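Local atomic coordinates of protein-tyrosine-phosphatase (Shewanella sp., PDB entry 2Z72), a protein that catalyses the hydrolysis of phosphotyrosine as a cold-active protein tyrosine phosphatase, probably through the two-zinc site of its calcineurin-like phosphoesterase domain. Residues V154-L159 with Y177-Y181. Numbering follows the deposited sequence.
Sequences VLGGDL and YNKLY
The last turn of helix 149-156 closes in a Schellman motif at Gly157, whose N bonds Val154 O (3.2 Å); at its positive phi (96°) a CB would jam against the preceding carbonyl O, which calls for glycine. Against this end lies 177-181, between helices 166-172 and 186-192; residues 177-180 have helical angles, with Leu180 N bonded to Tyr177 O (3.0 Å) and Tyr181 N to Asn178 O (3.2 Å). CA atoms come nearest at Leu155 and Asn178, 5.1 Å apart. Tyr177 (chi1 t) brings CE1 to 3.6 Å from Val154 CG1, a side chain about 11 Å from a bound zinc ion; its CB meets Leu159 CD1 at 4.0 Å. Asn178 (chi1 p) points CB toward the helix end, 3.1 Å from Val154 O. Water 1 donates to Leu155 O and Asn178 O (both 2.8 Å); water 2 donates to Leu155 O (2.7 Å) and accepts from Asn178 ND2 (2.9 Å). Tyr181 (chi1 m) places CB 4.0 Å from Leu155 CD1; its hydroxyl bonds Asn123 and its ring packs edge-to-face with Phe116. No direct hydrogen bond crosses, so the join rests on apolar packing, and the polar link from Leu155 O to Asn178 runs through water.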
ATOM      1  N   VAL A 154      -2.729  -8.414   8.970  1.00  9.07           N
ATOM      2  CA  VAL A 154      -1.480  -9.131   9.149  1.00  9.25           C
ATOM      3  C   VAL A 154      -0.780  -8.648  10.386  1.00  9.57           C
ATOM      4  O   VAL A 154      -0.333  -9.445  11.230  1.00 10.76           O
ATOM      5  CB  VAL A 154      -0.589  -9.040   7.906  1.00  9.66           C
ATOM      6  CG1 VAL A 154       0.814  -9.473   8.200  1.00 11.06           C
ATOM      7  CG2 VAL A 154      -1.228  -9.894   6.776  1.00 10.77           C
ATOM      8  N   LEU A 155      -0.595  -7.339  10.526  1.00  8.84           N
ATOM      9  CA  LEU A 155       0.188  -6.831  11.630  1.00  8.89           C
ATOM     10  C   LEU A 155      -0.514  -7.176  12.957  1.00  9.07           C
ATOM     11  O   LEU A 155       0.185  -7.407  13.954  1.00 10.83           O
ATOM     12  CB  LEU A 155       0.468  -5.334  11.498  1.00  9.63           C
ATOM     13  CG  LEU A 155       1.740  -4.993  10.731  1.00 14.77           C
ATOM     14  CD1 LEU A 155       1.920  -5.602   9.399  1.00 18.58           C
ATOM     15  CD2 LEU A 155       1.799  -3.439  10.735  1.00 15.16           C
ATOM     16  N   GLY A 156      -1.835  -7.232  12.944  1.00  9.74           N
ATOM     17  CA  GLY A 156      -2.596  -7.533  14.136  1.00 11.44           C
ATOM     18  C   GLY A 156      -2.840  -8.997  14.426  1.00 13.46           C
ATOM     19  O   GLY A 156      -3.447  -9.278  15.480  1.00 18.05           O
ATOM     20  N   GLY A 157      -2.442  -9.896  13.546  1.00 12.54           N
ATOM     21  CA  GLY A 157      -2.668 -11.304  13.822  1.00 14.24           C
ATOM     22  C   GLY A 157      -3.899 -11.927  13.234  1.00 14.96           C
ATOM     23  O   GLY A 157      -4.240 -13.061  13.662  1.00 17.06           O
ATOM     24  N   ASP A 158      -4.539 -11.274  12.276  1.00 12.67           N
ATOM     25  CA  ASP A 158      -5.648 -11.885  11.529  1.00 13.36           C
ATOM     26  C   ASP A 158      -5.064 -12.422  10.253  1.00 13.70           C
ATOM     27  O   ASP A 158      -4.786 -11.666   9.293  1.00 12.30           O
ATOM     28  CB  ASP A 158      -6.735 -10.833  11.316  1.00 14.26           C
ATOM     29  CG  ASP A 158      -7.906 -11.354  10.551  1.00 14.73           C
ATOM     30  OD1 ASP A 158      -7.859 -12.543  10.162  1.00 16.29           O
ATOM     31  OD2 ASP A 158      -8.867 -10.607  10.352  1.00 19.36           O
ATOM     32  N   LEU A 159      -4.854 -13.758  10.251  1.00 13.81           N
ATOM     33  CA  LEU A 159      -4.060 -14.396   9.219  1.00 13.03           C
ATOM     34  C   LEU A 159      -4.881 -15.234   8.271  1.00 14.00           C
ATOM     35  O   LEU A 159      -4.348 -16.131   7.558  1.00 17.07           O
ATOM     36  CB  LEU A 159      -2.928 -15.224   9.915  1.00 13.35           C
ATOM     37  CG  LEU A 159      -2.132 -14.398  10.928  1.00 13.15           C
ATOM     38  CD1 LEU A 159      -1.083 -15.252  11.609  1.00 15.49           C
ATOM     39  CD2 LEU A 159      -1.477 -13.186  10.292  1.00 13.86           C
ATOM     40  N   TYR A 177       3.029 -15.531  11.564  1.00  9.95           N
ATOM     41  CA  TYR A 177       3.237 -14.641  10.452  1.00  9.90           C
ATOM     42  C   TYR A 177       3.189 -13.172  10.857  1.00  9.27           C
ATOM     43  O   TYR A 177       3.951 -12.363  10.341  1.00  9.28           O
ATOM     44  CB  TYR A 177       2.180 -14.911   9.386  1.00  9.68           C
ATOM     45  CG  TYR A 177       2.375 -14.254   8.065  1.00  9.45           C
ATOM     46  CD1 TYR A 177       1.606 -13.123   7.718  1.00  9.62           C
ATOM     47  CD2 TYR A 177       3.242 -14.707   7.085  1.00  9.47           C
ATOM     48  CE1 TYR A 177       1.769 -12.498   6.491  1.00  9.16           C
ATOM     49  CE2 TYR A 177       3.389 -14.123   5.878  1.00  9.00           C
ATOM     50  CZ  TYR A 177       2.637 -12.996   5.572  1.00  9.18           C
ATOM     51  OH  TYR A 177       2.709 -12.378   4.375  1.00  9.63           O
ATOM     52  N   ASN A 178       2.319 -12.821  11.785  1.00  9.81           N
ATOM     53  CA  ASN A 178       2.302 -11.432  12.282  1.00 10.06           C
ATOM     54  C   ASN A 178       3.629 -11.040  12.879  1.00 10.19           C
ATOM     55  O   ASN A 178       4.009  -9.847  12.812  1.00 10.51           O
ATOM     56  CB  ASN A 178       1.143 -11.268  13.250  1.00 11.32           C
ATOM     57  CG  ASN A 178       1.138 -12.218  14.403  1.00 12.33           C
ATOM     58  OD1 ASN A 178       1.052 -13.436  14.129  1.00 13.60           O
ATOM     59  ND2 ASN A 178       1.186 -11.779  15.641  1.00 16.13           N
ATOM     60  N   LYS A 179       4.330 -11.949  13.495  1.00 10.68           N
ATOM     61  CA  LYS A 179       5.631 -11.647  14.122  1.00 11.88           C
ATOM     62  C   LYS A 179       6.756 -11.633  13.124  1.00 14.30           C
ATOM     63  O   LYS A 179       7.900 -11.260  13.425  1.00 24.67           O
ATOM     64  CB  LYS A 179       5.847 -12.593  15.279  1.00 13.55           C
ATOM     65  CG  LYS A 179       4.898 -12.376  16.406  1.00 15.41           C
ATOM     66  CD  LYS A 179       5.118 -11.023  17.073  1.00 19.96           C
ATOM     67  CE  LYS A 179       4.260 -10.981  18.357  1.00 27.45           C
ATOM     68  NZ  LYS A 179       4.054  -9.562  18.765  1.00 26.19           N
ATOM     69  N   LEU A 180       6.529 -12.017  11.872  1.00  9.74           N
ATOM     70  CA  LEU A 180       7.488 -11.788  10.814  1.00  9.70           C
ATOM     71  C   LEU A 180       7.452 -10.360  10.319  1.00  9.13           C
ATOM     72  O   LEU A 180       8.322  -9.974   9.546  1.00  9.80           O
ATOM     73  CB  LEU A 180       7.249 -12.779   9.670  1.00 10.18           C
ATOM     74  CG  LEU A 180       7.440 -14.257   9.992  1.00 11.35           C
ATOM     75  CD1 LEU A 180       7.123 -15.128   8.783  1.00 14.25           C
ATOM     76  CD2 LEU A 180       8.886 -14.511  10.426  1.00 15.35           C
ATOM     77  N   TYR A 181       6.496  -9.595  10.790  1.00  8.23           N
ATOM     78  CA  TYR A 181       6.299  -8.175  10.400  1.00  8.07           C
ATOM     79  C   TYR A 181       6.057  -7.298  11.612  1.00  8.89           C
ATOM     80  O   TYR A 181       5.416  -6.246  11.521  1.00  9.23           O
ATOM     81  CB  TYR A 181       5.117  -8.032   9.389  1.00  8.56           C
ATOM     82  CG  TYR A 181       5.422  -8.851   8.135  1.00  8.06           C
ATOM     83  CD1 TYR A 181       6.311  -8.354   7.186  1.00  8.46           C
ATOM     84  CD2 TYR A 181       4.915 -10.103   7.909  1.00  8.41           C
ATOM     85  CE1 TYR A 181       6.646  -9.083   6.052  1.00  8.11           C
ATOM     86  CE2 TYR A 181       5.224 -10.842   6.818  1.00  8.92           C
ATOM     87  CZ  TYR A 181       6.081 -10.337   5.872  1.00  8.33           C
ATOM     88  OH  TYR A 181       6.380 -11.073   4.752  1.00  8.86           O
TER
HETATM   89  O   HOH W   1       2.941  -7.466  13.861  1.00 10.84           O
HETATM   90  O   HOH W   2       0.392  -8.999  16.182  1.00 23.78           O